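DUF1116 domain-containing protein (Enterococcus faecalis, PDB 3CLQ) is of unknown function but belongs to the AllG family and so may act as a subunit of an oxamate carbamoyltransferase. Local coordinates at residues Leu79-Ala82 against Asp83-Ala86; Gly173-Leu176 against Arg177-Leu180. One frame throughout, in Å; residues are numbered along the deposited sequence.

Contact 1: Leu79-Ala82 against Asp83-Ala86; sequences LADA and DRVA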
loop_
_atom_site.group_PDB
_atom_site.type_symbol
_atom_site.label_atom_id
_atom_site.label_comp_id
_atom_site.label_asym_id
_atom_site.label_seq_id
_atom_site.Cartn_x
_atom_site.Cartn_y
_atom_site.Cartn_z
ATOM N N LEU B 79 27.691 -10.525 28.421
ATOM C CA LEU B 79 27.089 -11.713 27.831
ATOM C C LEU B 79 27.402 -12.975 28.617
ATOM O O LEU B 79 26.511 -13.590 29.207
ATOM C CB LEU B 79 27.524 -11.862 26.369
ATOM C CG LEU B 79 26.587 -11.302 25.280
ATOM C CD1 LEU B 79 25.885 -10.002 25.698
ATOM C CD2 LEU B 79 27.338 -11.126 23.956
ATOM N N ALA B 80 28.673 -13.357 28.627
ATOM C CA ALA B 80 29.087 -14.533 29.388
ATOM C C ALA B 80 28.519 -14.536 30.822
ATOM O O ALA B 80 28.137 -15.591 31.352
ATOM C CB ALA B 80 30.608 -14.644 29.403
ATOM N N ASP B 81 28.461 -13.351 31.438
ATOM C CA ASP B 81 27.852 -13.192 32.755
ATOM C C ASP B 81 26.346 -13.442 32.695
ATOM O O ASP B 81 25.802 -14.184 33.520
ATOM C CB ASP B 81 28.144 -11.790 33.306
ATOM C CG ASP B 81 27.178 -11.368 34.412
ATOM O OD1 ASP B 81 26.230 -12.187 34.758
ATOM O OD2 ASP B 81 27.370 -10.203 34.942
ATOM N N ALA B 82 25.684 -12.820 31.719
ATOM C CA ALA B 82 24.238 -12.953 31.558
ATOM C C ALA B 82 23.796 -14.407 31.596
ATOM O O ALA B 82 22.936 -14.792 32.405
ATOM C CB ALA B 82 23.800 -12.303 30.259
ATOM N N ASP B 83 24.394 -15.205 30.704
ATOM C CA ASP B 83 24.191 -16.646 30.679
ATOM C C ASP B 83 24.254 -17.295 32.082
ATOM O O ASP B 83 23.555 -18.279 32.356
ATOM C CB ASP B 83 25.210 -17.299 29.738
ATOM C CG ASP B 83 25.038 -18.798 29.649
ATOM O OD1 ASP B 83 23.877 -19.263 29.787
ATOM O OD2 ASP B 83 26.056 -19.516 29.452
ATOM N N ARG B 84 25.082 -16.749 32.972
ATOM C CA ARG B 84 25.126 -17.273 34.332
ATOM C C ARG B 84 23.864 -16.924 35.122
ATOM O O ARG B 84 23.283 -17.780 35.790
ATOM C CB ARG B 84 26.373 -16.789 35.068
ATOM C CG ARG B 84 26.715 -17.608 36.297
ATOM C CD ARG B 84 28.009 -17.125 36.951
ATOM N NE ARG B 84 27.960 -15.685 37.191
ATOM C CZ ARG B 84 28.498 -14.780 36.371
ATOM N NH1 ARG B 84 28.391 -13.487 36.658
ATOM N NH2 ARG B 84 29.146 -15.166 35.262
ATOM N N VAL B 85 23.438 -15.669 35.039
ATOM C CA VAL B 85 22.242 -15.220 35.754
ATOM C C VAL B 85 20.978 -15.976 35.330
ATOM O O VAL B 85 20.152 -16.356 36.175
ATOM C CB VAL B 85 22.011 -13.709 35.554
ATOM C CG1 VAL B 85 20.870 -13.211 36.441
ATOM C CG2 VAL B 85 23.292 -12.946 35.834
ATOM N N ALA B 86 20.830 -16.190 34.019
ATOM C CA ALA B 86 19.663 -16.905 33.505
ATOM C C ALA B 86 19.558 -18.327 34.072
ATOM O O ALA B 86 18.460 -18.787 34.427
ATOM C CB ALA B 86 19.673 -16.924 31.975
#
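Asp-81 and Arg-84 meet one turn apart on the helix 79-87. The two side chains slant across each other, while carboxylate and guanidinium planes are turned only 28° apart. OD1 of Asp-81 is 3.2 Å from NH1 of Arg-84. This is a salt bridge by charge alone: OD1 sits off the guanidinium plane, so the attraction is between charges, without a directed N-H. The arginine chain bends at its third torsion (chi3 52°), which folds the guanidinium back over the preceding turn. There NH2 comes within 3.4 Å of Asp-81 CA, and Asp-81 O lies over one face, away from its middle. The pair is an i to i+3 acid-base pair in the first turns of a helix.

The same carboxylate has a methyl beside it. Asp-81 OD1 lies 3.2 Å from Val-85 CG2, the branch next to the valine's own backbone N. The other oxygen, Asp-81 OD2, accepts a hydrogen bond from Lys-77 N, and Asp-81 N is bonded to Asp-78 OD1, just before the helix. One oxygen is thus held by a backbone N-H of the preceding residues, and the other faces Arg-84 and Val-85.

Beneath the side chains runs ordinary helical bonding, such as Asp-83 N to Leu-79 O at 3.1 Å.

Asp-83 turns to other partners: its OD1 takes a hydrogen bond from Tyr-55 OH and a salt bridge from Arg-87. Leu-79, Ala-82 and Asp-83 rest on helix 60-73, through Val-71 and Gln-67. The short helix 79-87 thus packs against that helix and leads on toward strand 92-95.

Contact 2: Gly173-Leu176 against Arg177-Leu180; sequences GIDL and RLML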
loop_
_atom_site.group_PDB
_atom_site.type_symbol
_atom_site.label_atom_id
_atom_site.label_comp_id
_atom_site.label_asym_id
_atom_site.label_seq_id
_atom_site.Cartn_x
_atom_site.Cartn_y
_atom_site.Cartn_z
ATOM N N GLY B 173 -7.968 6.190 19.335
ATOM C CA GLY B 173 -7.131 5.082 18.955
ATOM C C GLY B 173 -7.067 4.884 17.449
ATOM O O GLY B 173 -7.813 5.496 16.687
ATOM N N ILE B 174 -6.155 4.017 17.031
ATOM C CA ILE B 174 -6.039 3.594 15.657
ATOM C C ILE B 174 -6.707 2.211 15.503
ATOM O O ILE B 174 -6.453 1.263 16.288
ATOM C CB ILE B 174 -4.555 3.563 15.250
ATOM C CG1 ILE B 174 -3.962 4.968 15.398
ATOM C CG2 ILE B 174 -4.361 3.007 13.848
ATOM C CD1 ILE B 174 -2.618 5.142 14.753
ATOM N N ASP B 175 -7.595 2.115 14.510
ATOM C CA ASP B 175 -8.347 0.889 14.249
ATOM C C ASP B 175 -7.535 -0.090 13.428
ATOM O O ASP B 175 -7.237 0.135 12.263
ATOM C CB ASP B 175 -9.665 1.209 13.544
ATOM C CG ASP B 175 -10.471 -0.034 13.216
ATOM O OD1 ASP B 175 -9.994 -1.181 13.440
ATOM O OD2 ASP B 175 -11.606 0.155 12.730
ATOM N N LEU B 176 -7.192 -1.203 14.037
ATOM C CA LEU B 176 -6.251 -2.073 13.412
ATOM C C LEU B 176 -6.923 -3.004 12.405
ATOM O O LEU B 176 -6.365 -3.304 11.355
ATOM C CB LEU B 176 -5.519 -2.834 14.487
ATOM C CG LEU B 176 -4.112 -2.392 14.900
ATOM C CD1 LEU B 176 -3.759 -0.948 14.559
ATOM C CD2 LEU B 176 -3.883 -2.686 16.389
ATOM N N ARG B 177 -8.133 -3.455 12.700
ATOM C CA ARG B 177 -8.785 -4.338 11.750
ATOM C C ARG B 177 -9.089 -3.595 10.466
ATOM O O ARG B 177 -9.024 -4.160 9.395
ATOM C CB ARG B 177 -10.051 -4.969 12.309
ATOM C CG ARG B 177 -10.551 -6.107 11.452
ATOM C CD ARG B 177 -11.902 -6.582 11.918
ATOM N NE ARG B 177 -12.934 -5.575 11.680
ATOM C CZ ARG B 177 -14.185 -5.662 12.125
ATOM N NH1 ARG B 177 -14.583 -6.713 12.833
ATOM N NH2 ARG B 177 -15.046 -4.699 11.853
ATOM N N LEU B 178 -9.415 -2.325 10.566
ATOM C CA LEU B 178 -9.575 -1.544 9.354
ATOM C C LEU B 178 -8.255 -1.471 8.578
ATOM O O LEU B 178 -8.226 -1.724 7.372
ATOM C CB LEU B 178 -10.087 -0.138 9.668
ATOM C CG LEU B 178 -10.270 0.803 8.463
ATOM C CD1 LEU B 178 -11.337 0.321 7.478
ATOM C CD2 LEU B 178 -10.565 2.224 8.939
HETATM N N MSE B 179 -7.166 -1.132 9.258
HETATM C CA MSE B 179 -5.914 -0.904 8.550
HETATM C C MSE B 179 -5.430 -2.199 7.907
HETATM O O MSE B 179 -4.921 -2.220 6.792
HETATM C CB MSE B 179 -4.861 -0.314 9.479
HETATM C CG MSE B 179 -3.662 0.244 8.754
HETATM SE SE MSE B 179 -2.492 1.319 9.933
HETATM C CE MSE B 179 -3.525 2.992 9.974
ATOM N N LEU B 180 -5.652 -3.284 8.597
ATOM C CA LEU B 180 -5.283 -4.569 8.111
ATOM C C LEU B 180 -6.169 -4.883 6.944
ATOM O O LEU B 180 -5.724 -5.317 5.939
ATOM C CB LEU B 180 -5.471 -5.562 9.224
ATOM C CG LEU B 180 -5.155 -6.983 8.882
ATOM C CD1 LEU B 180 -4.490 -7.599 10.008
ATOM C CD2 LEU B 180 -6.381 -7.695 8.575
#
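The backbone passes from the extended residues Ile-174 and Asp-175 straight into the helix 176-183, whose first turn is closed by Met-179 N to Asp-175 O at 3.3 Å and Leu-180 N to Leu-176 O at 2.8 Å. Asp-175 is the N-cap. Its OD1 accepts from Leu-178 N at 3.1 Å, and the bond is almost straight at the hydrogen (174°). The donor comes from above the carboxylate plane, 67° out of it. The first torsion sets CG opposite the backbone N (chi1 178°), which carries the carboxylate over the start of the helix. Arg-177 N also lies 3.0 Å from Asp-175 OD1.

The second oxygen rests against carbon. Asp-175 OD2 is 3.4 Å from Leu-178 CB, and the two side chains cross at about a right angle. A long, weak ion pair with Lys-25 is also made by OD2. The negative carboxylate probably suits the positive end of the helix dipole.

A separate, apolar touch joins the strand to the helix. The end methyl CE of selenomethionine Met-179 meets Ile-174 CG2 at 4.0 Å, the two chains crossing at a slant. Met-179 also packs on Leu-200, Leu-201 and Ala-204 of helix 195-210, and shares Trp-237 of helix 234-247 with Leu-176 and Leu-180.

Backbone hydrogen bonds tie Ile-174 to Leu-28 and Leu-176 to Pro-26, both in strand 26-33. This is a strand-to-helix junction with an aspartate N-cap, at an edge strand, within this chain, of a four-stranded antiparallel sheet.

Both contacts are local and partly buried, and they share no helix or strand. Contact 1 lies within a single helix and is the more peripheral, its centre 27 Å from the centre of the chain. Contact 2 joins a strand to a helix, its centre 16 Å from the chain's centre, on the opposite side. In both, an aspartate lies near a helix start and accepts a backbone N-H. In contact 1 that donor precedes the helix and the side-chain tie to the second segment is ionic. In contact 2 the donor is in the second segment itself, a true N-cap bond. Contact 2 also has an apolar side, set among two further helices, whereas contact 1 leans on one helix and on nearby loops.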